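Local coordinates for glycosyl hydrolases family 2, sugar binding domain protein (Bacteroides uniformis str. 3978 T3 ii, PDB 6D1P) that acts as a beta-glucuronidase of glycosyl hydrolase family 2, probably removing glucuronic acid by hydrolysing O-glycosidic bonds, at residues 25-30 / 99-104; 107-112 / 118-123; 732-737 / 742-747; 773-776 / 781-784. All coordinates share one frame; numbering follows the deposited sequence.

How the interactions relate
The four contacts form two pairs, one near each end of the chain. Interactions 1 and 2 lie in the N-terminal beta sandwich, with centres 15 Å apart; both reach the sheet containing strands 28-30 and 106-111, and a salt bridge of 3.1 Å from K28 NZ to E110 OE1 ties them together. Interactions 3 and 4 have centres 11 Å apart in the C-terminal beta domain, where strands 730-738 and 781-787 are neighbours and A735 N probably bonds to A782 O at 2.7 Å. The contacts follow one another along the chain. About 53 Å separates the centres of interactions 2 and 3, so the pairs belong to two separate beta domains.

Interaction 1 (25-30 / 99-104); sequences TDRKQR and ENPYTN
R27 and P101 meet at the surface, each reaching toward the other from opposite directions. The nearest approach is 3.9 Å, from R27 NH2 to P101 CG, and the proline carbon lies at the edge of the guanidinium, close to its plane. R27 gets there with CG anti to the backbone N (chi1 -176°) and a bend at chi2 (-101°) that carries the rest of the chain across the gap. Y102 OH also lies near this edge, but at 4.4 Å from R27 NE it makes only a loose contact. The closer packing is inside the 99-104 loop: P101 CG sits 3.7 Å above one face of the Y102 ring, offset toward its rim. P101 is the centre of an inverse gamma turn, with a weak bond of 3.1 Å from Y102 N to N100 O. Across the gap, T25 OG1 accepts from R27 N at 3.0 Å in an ST turn just ahead of strand 28-30. Against the snug proline-on-tyrosine packing, the exposed R27 and P101 touch lightly, their CA atoms 11.3 Å apart. T25 packs on V197 and N100 on Y198, both of strand 194-199. Here the lead-in to edge strand 28-30 lies beside the loop that crosses from the six-stranded to the four-stranded sheet of the family 2 sugar-binding beta sandwich, and the R27 side chain leans on the P101 ring.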
# COMPACT_ATOMS: atom_id res chain seq x y z
N THR A 25 -9.06 7.46 -37.25
CA THR A 25 -7.99 7.88 -38.14
C THR A 25 -6.88 6.86 -38.09
O THR A 25 -6.59 6.30 -37.02
CB THR A 25 -7.43 9.27 -37.81
OG1 THR A 25 -6.20 9.45 -38.52
CG2 THR A 25 -7.17 9.41 -36.31
N ASP A 26 -6.25 6.61 -39.23
CA ASP A 26 -5.14 5.69 -39.28
C ASP A 26 -3.86 6.30 -38.72
O ASP A 26 -2.83 5.62 -38.71
CB ASP A 26 -4.91 5.23 -40.73
CG ASP A 26 -6.11 4.49 -41.29
OD1 ASP A 26 -7.13 4.39 -40.56
OD2 ASP A 26 -6.06 4.03 -42.45
N ARG A 27 -3.92 7.53 -38.24
CA ARG A 27 -2.74 8.28 -37.79
C ARG A 27 -2.87 8.59 -36.29
O ARG A 27 -3.53 9.56 -35.89
CB ARG A 27 -2.60 9.56 -38.69
CG ARG A 27 -1.37 10.44 -38.44
CD ARG A 27 -1.75 11.67 -37.60
NE ARG A 27 -0.80 12.77 -37.69
CZ ARG A 27 0.44 12.76 -37.21
NH1 ARG A 27 0.93 11.68 -36.59
NH2 ARG A 27 1.22 13.82 -37.35
N LYS A 28 -2.23 7.77 -35.44
CA LYS A 28 -2.23 8.00 -34.00
C LYS A 28 -0.93 7.51 -33.38
O LYS A 28 -0.29 6.60 -33.91
CB LYS A 28 -3.44 7.33 -33.33
CG LYS A 28 -3.93 6.09 -34.05
CD LYS A 28 -5.27 5.62 -33.48
CE LYS A 28 -6.37 6.66 -33.69
NZ LYS A 28 -7.70 6.15 -33.23
N GLN A 29 -0.55 8.11 -32.24
CA GLN A 29 0.71 7.80 -31.56
C GLN A 29 0.44 7.22 -30.17
O GLN A 29 -0.27 7.83 -29.36
CB GLN A 29 1.62 9.03 -31.46
CG GLN A 29 2.94 8.73 -30.72
CD GLN A 29 3.78 9.99 -30.46
OE1 GLN A 29 3.64 10.98 -31.19
NE2 GLN A 29 4.64 9.95 -29.43
N ARG A 30 1.01 6.04 -29.89
CA ARG A 30 0.98 5.45 -28.57
C ARG A 30 1.99 6.17 -27.67
O ARG A 30 3.18 6.25 -28.01
CB ARG A 30 1.32 3.96 -28.63
CG ARG A 30 0.26 3.12 -29.25
CD ARG A 30 0.71 1.70 -29.29
NE ARG A 30 -0.35 0.85 -29.81
CZ ARG A 30 -0.19 -0.43 -30.14
NH1 ARG A 30 1.00 -1.01 -30.00
NH2 ARG A 30 -1.22 -1.12 -30.62
N GLU A 99 2.24 18.70 -31.56
CA GLU A 99 2.49 19.30 -32.87
C GLU A 99 1.32 18.93 -33.79
O GLU A 99 1.45 18.05 -34.64
CB GLU A 99 3.88 18.79 -33.50
CG GLU A 99 5.12 18.87 -32.58
CD GLU A 99 6.41 18.34 -33.25
OE1 GLU A 99 7.35 19.14 -33.47
OE2 GLU A 99 6.48 17.13 -33.57
N ASN A 100 0.19 19.62 -33.63
CA ASN A 100 -0.99 19.29 -34.44
C ASN A 100 -0.83 19.82 -35.85
O ASN A 100 -0.72 21.04 -36.03
CB ASN A 100 -2.26 19.85 -33.82
CG ASN A 100 -3.52 19.25 -34.43
OD1 ASN A 100 -3.46 18.53 -35.43
ND2 ASN A 100 -4.67 19.53 -33.83
N PRO A 101 -0.85 18.96 -36.89
CA PRO A 101 -0.64 19.40 -38.27
C PRO A 101 -1.92 19.81 -39.01
O PRO A 101 -2.15 19.42 -40.16
CB PRO A 101 -0.02 18.16 -38.93
CG PRO A 101 -0.76 17.04 -38.25
CD PRO A 101 -0.90 17.49 -36.80
N TYR A 102 -2.77 20.59 -38.36
CA TYR A 102 -4.03 20.94 -38.99
C TYR A 102 -4.44 22.33 -38.56
O TYR A 102 -4.32 22.68 -37.38
CB TYR A 102 -5.16 19.95 -38.65
CG TYR A 102 -4.88 18.52 -39.03
CD1 TYR A 102 -4.63 17.56 -38.06
CD2 TYR A 102 -4.86 18.12 -40.35
CE1 TYR A 102 -4.38 16.24 -38.40
CE2 TYR A 102 -4.61 16.80 -40.70
CZ TYR A 102 -4.36 15.87 -39.71
OH TYR A 102 -4.11 14.56 -40.05
N THR A 103 -4.94 23.11 -39.52
CA THR A 103 -5.50 24.41 -39.21
C THR A 103 -6.74 24.22 -38.35
O THR A 103 -7.71 23.58 -38.78
CB THR A 103 -5.85 25.14 -40.50
OG1 THR A 103 -4.72 25.08 -41.38
CG2 THR A 103 -6.20 26.59 -40.20
N ASN A 104 -6.70 24.75 -37.13
CA ASN A 104 -7.77 24.54 -36.16
C ASN A 104 -8.09 23.05 -36.01
O ASN A 104 -9.24 22.65 -35.84
CB ASN A 104 -9.03 25.33 -36.53
CG ASN A 104 -8.74 26.79 -36.77
OD1 ASN A 104 -9.14 27.35 -37.79
ND2 ASN A 104 -8.02 27.42 -35.84

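Interaction 2 (107-112 / 118-123); sequences TCLEFE and TEVYVY
V120 packs against both L109 and F111, and these three side chains make up most of the contact. They meet in the interior of the N-terminal beta sandwich: strand 106-111 belongs to one antiparallel sheet and strand 117-122 to the other, and the short connection between them makes a beta arch, in which consecutive strands face each other through side chains. The spacing fits two facing layers, with L109 CA 8.9 Å from V120 CA and F111 CA 9.9 Å from T118 CA.

V120 has the largest share of buried surface and divides its two methyls between the two partners. With CG1 anti to the backbone N (chi1 -170°), that branch reaches L109 CD1 at 4.1 Å, while CG2, beside the N, goes to the phenyl ring. F111 comes from the opposite direction, its ring swung to the N side of its own backbone (chi1 -61°). Its CZ and CE1 do the touching, and V120 CG2 meets the ring obliquely. W137, of the neighbouring strand 137-140, stacks on the F111 ring and also packs on V120, while I166 of strand 162-169 closes in on F111 from the second sheet. L109 is covered in addition by L31.

E119 and Y121 point away from this core, and on that other side of the strand Y121 OH donates to E119 OE1 at 2.8 Å, nearly along the C-O axis. In the core itself, the tightest touch is V120 CG2 at 3.7 Å from F111 CZ, with F111 CE1 next at 3.9 Å.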
# COMPACT_ATOMS: atom_id res chain seq x y z
N THR A 107 -6.90 18.06 -30.82
CA THR A 107 -5.96 17.14 -30.21
C THR A 107 -6.64 16.42 -29.06
O THR A 107 -7.18 17.06 -28.16
CB THR A 107 -4.70 17.86 -29.69
OG1 THR A 107 -4.08 18.61 -30.74
CG2 THR A 107 -3.69 16.84 -29.17
N CYS A 108 -6.60 15.09 -29.10
CA CYS A 108 -7.23 14.26 -28.09
C CYS A 108 -6.26 13.24 -27.54
O CYS A 108 -5.46 12.65 -28.28
CB CYS A 108 -8.44 13.52 -28.66
SG CYS A 108 -9.82 14.61 -28.98
N LEU A 109 -6.34 13.02 -26.23
CA LEU A 109 -5.81 11.81 -25.64
C LEU A 109 -6.88 10.74 -25.74
O LEU A 109 -8.03 10.96 -25.33
CB LEU A 109 -5.40 12.04 -24.19
CG LEU A 109 -4.26 13.04 -24.04
CD1 LEU A 109 -3.99 13.30 -22.58
CD2 LEU A 109 -3.02 12.51 -24.73
N GLU A 110 -6.53 9.61 -26.33
CA GLU A 110 -7.43 8.49 -26.50
C GLU A 110 -7.05 7.40 -25.51
O GLU A 110 -5.86 7.08 -25.39
CB GLU A 110 -7.36 7.95 -27.93
CG GLU A 110 -8.57 8.20 -28.76
CD GLU A 110 -8.58 7.33 -30.00
OE1 GLU A 110 -7.66 6.49 -30.14
OE2 GLU A 110 -9.50 7.47 -30.83
N PHE A 111 -8.05 6.84 -24.84
CA PHE A 111 -7.84 5.80 -23.84
C PHE A 111 -8.51 4.52 -24.33
O PHE A 111 -9.74 4.46 -24.41
CB PHE A 111 -8.40 6.21 -22.48
CG PHE A 111 -7.76 7.44 -21.92
CD1 PHE A 111 -8.24 8.68 -22.25
CD2 PHE A 111 -6.68 7.34 -21.06
CE1 PHE A 111 -7.65 9.81 -21.73
CE2 PHE A 111 -6.08 8.46 -20.54
CZ PHE A 111 -6.56 9.70 -20.88
N GLU A 112 -7.70 3.51 -24.66
CA GLU A 112 -8.28 2.23 -25.04
C GLU A 112 -8.79 1.47 -23.83
O GLU A 112 -9.55 0.51 -23.99
CB GLU A 112 -7.26 1.40 -25.82
CG GLU A 112 -6.77 2.11 -27.07
CD GLU A 112 -5.86 1.26 -27.95
OE1 GLU A 112 -5.59 0.09 -27.60
OE2 GLU A 112 -5.41 1.77 -28.99
N THR A 118 -11.18 7.55 -13.88
CA THR A 118 -10.01 8.22 -14.44
C THR A 118 -10.31 9.71 -14.59
O THR A 118 -11.42 10.10 -14.95
CB THR A 118 -9.60 7.61 -15.79
OG1 THR A 118 -9.36 6.21 -15.65
CG2 THR A 118 -8.36 8.27 -16.33
N GLU A 119 -9.30 10.54 -14.29
CA GLU A 119 -9.39 11.99 -14.46
C GLU A 119 -8.15 12.50 -15.19
O GLU A 119 -7.03 12.10 -14.88
CB GLU A 119 -9.52 12.71 -13.11
CG GLU A 119 -10.73 12.32 -12.29
CD GLU A 119 -10.76 13.00 -10.91
OE1 GLU A 119 -9.83 13.78 -10.60
OE2 GLU A 119 -11.71 12.75 -10.13
N VAL A 120 -8.37 13.40 -16.15
CA VAL A 120 -7.33 13.86 -17.07
C VAL A 120 -7.09 15.35 -16.86
O VAL A 120 -8.03 16.15 -16.87
CB VAL A 120 -7.72 13.58 -18.53
CG1 VAL A 120 -6.54 13.84 -19.43
CG2 VAL A 120 -8.21 12.17 -18.67
N TYR A 121 -5.82 15.73 -16.71
CA TYR A 121 -5.45 17.12 -16.46
C TYR A 121 -4.40 17.58 -17.46
O TYR A 121 -3.43 16.87 -17.71
CB TYR A 121 -4.89 17.29 -15.05
CG TYR A 121 -5.87 16.99 -13.94
CD1 TYR A 121 -6.14 15.68 -13.55
CD2 TYR A 121 -6.48 18.03 -13.24
CE1 TYR A 121 -7.03 15.42 -12.51
CE2 TYR A 121 -7.36 17.77 -12.20
CZ TYR A 121 -7.64 16.48 -11.84
OH TYR A 121 -8.52 16.25 -10.80
N VAL A 122 -4.62 18.75 -18.04
CA VAL A 122 -3.57 19.55 -18.68
C VAL A 122 -3.13 20.60 -17.66
O VAL A 122 -3.95 21.42 -17.22
CB VAL A 122 -4.08 20.21 -19.96
CG1 VAL A 122 -3.08 21.27 -20.45
CG2 VAL A 122 -4.37 19.18 -21.05
N TYR A 123 -1.86 20.58 -17.29
CA TYR A 123 -1.39 21.41 -16.18
C TYR A 123 -2.37 21.33 -15.01
O TYR A 123 -2.63 20.23 -14.51
CB TYR A 123 -1.17 22.85 -16.66
CG TYR A 123 -0.40 23.71 -15.68
CD1 TYR A 123 -0.86 24.97 -15.34
CD2 TYR A 123 0.77 23.24 -15.07
CE1 TYR A 123 -0.17 25.77 -14.42
CE2 TYR A 123 1.46 24.02 -14.17
CZ TYR A 123 0.98 25.29 -13.84
OH TYR A 123 1.66 26.09 -12.94

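Interaction 3 (732-737 / 742-747); sequences LVQAEL and GIRCLD
E736 and R744 are brought together by two torsions: the glutamate holds CG anti to its own N (chi1 -165°) and runs out extended, and the arginine runs back along the strand and then kinks at chi3 (-70°), which turns its guanidinium to E736. The chains cross at about a right angle. R744 NE and NH2 both face E736 OE2 in the model, in what is a salt bridge, but the modelled separations are too short to trust and the exact place of that oxygen is doubtful.

Strand 730-738 lies between strands 718-723 and 781-787 in the three-stranded sheet of the C-terminal beta domain. Segment 742-747 lies on the connection that takes the chain from there to strand 751-756 of the four-stranded sheet, so the contact sits where the chain crosses between sheets. The firm link between strand and loop is in the backbone: C745 N donates to L737 O at 3.0 Å. L737 O also takes a CA-H...O contact from R744 CA at 3.6 Å, and C745 SG lies 3.8 Å from L737 O.

Q734, two residues back on the same face of the strand, brings NE2 to 3.8 Å from R744 NH2, its amide nearly perpendicular to the guanidinium. That is contact without a bond; Q734 OE1 is taken instead by R781 NE. Beyond the salt bridge, R744 packs on V632, and L746 lies on V632 and W634, so the loop also abuts the sheet containing strand 632-634.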
# COMPACT_ATOMS: atom_id res chain seq x y z
N LEU A 732 16.67 -22.76 -11.41
CA LEU A 732 15.46 -23.37 -10.88
C LEU A 732 15.83 -24.13 -9.62
O LEU A 732 16.70 -24.99 -9.64
CB LEU A 732 14.82 -24.31 -11.91
CG LEU A 732 13.51 -24.97 -11.45
CD1 LEU A 732 12.47 -23.89 -11.08
CD2 LEU A 732 12.96 -25.94 -12.50
N VAL A 733 15.18 -23.79 -8.51
CA VAL A 733 15.41 -24.45 -7.23
C VAL A 733 14.18 -25.29 -6.93
O VAL A 733 13.04 -24.85 -7.15
CB VAL A 733 15.68 -23.42 -6.12
CG1 VAL A 733 15.53 -24.04 -4.75
CG2 VAL A 733 17.06 -22.82 -6.28
N GLN A 734 14.41 -26.50 -6.41
CA GLN A 734 13.34 -27.47 -6.17
C GLN A 734 13.33 -27.88 -4.71
O GLN A 734 14.38 -28.22 -4.15
CB GLN A 734 13.52 -28.70 -7.06
CG GLN A 734 12.51 -29.79 -6.77
CD GLN A 734 12.69 -31.02 -7.65
OE1 GLN A 734 12.21 -31.08 -8.79
NE2 GLN A 734 13.39 -32.02 -7.11
N ALA A 735 12.16 -27.85 -4.10
CA ALA A 735 11.95 -28.43 -2.78
C ALA A 735 11.26 -29.78 -2.94
O ALA A 735 10.32 -29.92 -3.71
CB ALA A 735 11.12 -27.52 -1.88
N GLU A 736 11.73 -30.77 -2.19
CA GLU A 736 11.19 -32.12 -2.22
C GLU A 736 10.77 -32.51 -0.82
O GLU A 736 11.57 -32.40 0.12
CB GLU A 736 12.25 -33.11 -2.76
CG GLU A 736 11.69 -34.47 -3.18
CD GLU A 736 12.79 -35.45 -3.57
OE1 GLU A 736 13.74 -35.62 -2.79
OE2 GLU A 736 12.70 -36.03 -4.68
N LEU A 737 9.53 -32.96 -0.66
CA LEU A 737 9.09 -33.52 0.60
C LEU A 737 9.40 -35.02 0.59
O LEU A 737 9.02 -35.72 -0.36
CB LEU A 737 7.59 -33.28 0.80
CG LEU A 737 7.22 -31.79 0.85
CD1 LEU A 737 5.72 -31.57 0.85
CD2 LEU A 737 7.84 -31.14 2.08
N GLY A 742 13.53 -41.41 3.46
CA GLY A 742 14.04 -40.80 2.25
C GLY A 742 13.20 -41.00 1.02
O GLY A 742 13.69 -40.72 -0.09
N ILE A 743 11.97 -41.46 1.15
CA ILE A 743 11.11 -41.70 0.00
C ILE A 743 10.29 -40.45 -0.28
O ILE A 743 9.66 -39.88 0.63
CB ILE A 743 10.19 -42.92 0.25
CG1 ILE A 743 11.01 -44.12 0.72
CG2 ILE A 743 9.41 -43.25 -1.01
CD1 ILE A 743 12.19 -44.45 -0.19
N ARG A 744 10.31 -40.00 -1.54
CA ARG A 744 9.48 -38.87 -1.94
C ARG A 744 8.01 -39.15 -1.61
O ARG A 744 7.49 -40.24 -1.87
CB ARG A 744 9.65 -38.58 -3.44
CG ARG A 744 8.90 -37.30 -3.90
CD ARG A 744 9.10 -36.94 -5.38
NE ARG A 744 10.46 -36.48 -5.65
CZ ARG A 744 10.89 -35.96 -6.80
NH1 ARG A 744 10.06 -35.83 -7.84
NH2 ARG A 744 12.15 -35.57 -6.91
N CYS A 745 7.34 -38.16 -1.03
CA CYS A 745 5.92 -38.27 -0.72
C CYS A 745 5.14 -37.81 -1.95
O CYS A 745 4.92 -36.62 -2.15
CB CYS A 745 5.56 -37.43 0.50
SG CYS A 745 6.65 -37.70 1.88
N LEU A 746 4.71 -38.76 -2.77
CA LEU A 746 4.23 -38.45 -4.11
C LEU A 746 2.80 -37.94 -4.13
O LEU A 746 2.31 -37.55 -5.20
CB LEU A 746 4.39 -39.67 -5.01
CG LEU A 746 5.83 -39.99 -5.42
CD1 LEU A 746 5.95 -41.36 -6.09
CD2 LEU A 746 6.36 -38.90 -6.35
N ASP A 747 2.11 -37.92 -2.99
CA ASP A 747 0.78 -37.32 -2.93
C ASP A 747 0.75 -36.18 -1.91
O ASP A 747 -0.33 -35.82 -1.43
CB ASP A 747 -0.27 -38.38 -2.60
CG ASP A 747 -0.06 -39.00 -1.24
OD1 ASP A 747 -0.95 -39.72 -0.75
OD2 ASP A 747 1.02 -38.76 -0.64

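Interaction 4 (773-776 / 781-784); sequences RRIQ and RASI
I775 and A782 carry the apolar part of the contact, with I775 CG2 at 3.9 Å from A782 CB. The isoleucine has CG1 anti to its backbone N (chi1 -178°), which leaves CG2 wedged between N and the carbonyl carbon and turned to the alanine methyl. Two residues along, I784 CD1 comes to 4.2 Å from R773 CA, touching backbone rather than side chain, because R773 points away. A782 also packs on I752 and I784 on F754, both of strand 751-756.

The backbones run nearly antiparallel, 162° apart, yet they are too far apart to pair, with I775 CA 7.0 Å from A782 CA and R773 CA 7.4 Å from I784 CA. This is a beta arch: a short turn joins strands of two different sheets, which face each other across a sandwich core in the C-terminal beta domain. Each strand finds its backbone partners elsewhere, I775 with I752 in one sheet and I784 with V733 in the other.

The polar and charged groups join this edge of the domain to other parts of the chain. R773 NH2 and R774 NH2 form salt bridges to the two carboxylate oxygens of D82, far back in the N-terminal part of the chain, and R774 NE adds a salt bridge to E753 OE2. At the other end of the strand, Q776 OE1 accepts from R521 NH2 and Q776 O from H518 NE2, both from the TIM-barrel region.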
# COMPACT_ATOMS: atom_id res chain seq x y z
N ARG A 773 6.04 -17.52 -4.39
CA ARG A 773 6.73 -17.59 -3.10
C ARG A 773 6.12 -18.64 -2.19
O ARG A 773 6.84 -19.24 -1.37
CB ARG A 773 6.66 -16.22 -2.42
CG ARG A 773 7.49 -16.13 -1.16
CD ARG A 773 7.27 -14.83 -0.39
NE ARG A 773 6.17 -14.94 0.57
CZ ARG A 773 6.25 -15.62 1.71
NH1 ARG A 773 7.37 -16.27 2.04
NH2 ARG A 773 5.20 -15.66 2.52
N ARG A 774 4.80 -18.84 -2.27
CA ARG A 774 4.10 -19.88 -1.53
C ARG A 774 3.19 -20.66 -2.47
O ARG A 774 2.40 -20.07 -3.21
CB ARG A 774 3.29 -19.30 -0.37
CG ARG A 774 2.52 -20.34 0.39
CD ARG A 774 1.58 -19.67 1.35
NE ARG A 774 2.35 -18.79 2.21
CZ ARG A 774 1.93 -17.62 2.68
NH1 ARG A 774 0.72 -17.15 2.37
NH2 ARG A 774 2.73 -16.92 3.46
N ILE A 775 3.29 -21.98 -2.42
CA ILE A 775 2.57 -22.82 -3.37
C ILE A 775 2.47 -24.22 -2.78
O ILE A 775 3.43 -24.73 -2.19
CB ILE A 775 3.28 -22.81 -4.75
CG1 ILE A 775 2.55 -23.65 -5.79
CG2 ILE A 775 4.67 -23.34 -4.63
CD1 ILE A 775 3.15 -23.49 -7.19
N GLN A 776 1.31 -24.84 -2.94
CA GLN A 776 1.16 -26.24 -2.56
C GLN A 776 2.08 -27.13 -3.40
O GLN A 776 2.27 -26.89 -4.59
CB GLN A 776 -0.27 -26.70 -2.75
CG GLN A 776 -1.22 -26.14 -1.72
CD GLN A 776 -2.64 -26.60 -1.99
OE1 GLN A 776 -2.86 -27.57 -2.73
NE2 GLN A 776 -3.61 -25.90 -1.42
N ARG A 781 6.54 -31.84 -4.44
CA ARG A 781 7.52 -31.06 -5.17
C ARG A 781 7.02 -29.62 -5.33
O ARG A 781 5.85 -29.39 -5.61
CB ARG A 781 7.73 -31.74 -6.52
CG ARG A 781 8.60 -31.08 -7.52
CD ARG A 781 8.90 -32.12 -8.62
NE ARG A 781 9.69 -31.56 -9.71
CZ ARG A 781 9.22 -31.35 -10.93
NH1 ARG A 781 7.97 -31.67 -11.23
NH2 ARG A 781 10.01 -30.82 -11.87
N ALA A 782 7.92 -28.66 -5.13
CA ALA A 782 7.62 -27.27 -5.44
C ALA A 782 8.92 -26.59 -5.83
O ALA A 782 9.98 -26.89 -5.29
CB ALA A 782 6.95 -26.53 -4.28
N SER A 783 8.82 -25.66 -6.78
CA SER A 783 10.00 -25.10 -7.42
C SER A 783 9.83 -23.61 -7.62
O SER A 783 8.73 -23.13 -7.83
CB SER A 783 10.25 -25.75 -8.79
OG SER A 783 10.56 -27.11 -8.61
N ILE A 784 10.95 -22.90 -7.62
CA ILE A 784 10.92 -21.46 -7.86
C ILE A 784 12.17 -21.07 -8.63
O ILE A 784 13.25 -21.62 -8.41
CB ILE A 784 10.81 -20.69 -6.52
CG1 ILE A 784 10.64 -19.20 -6.79
CG2 ILE A 784 11.97 -21.03 -5.62
CD1 ILE A 784 10.02 -18.44 -5.65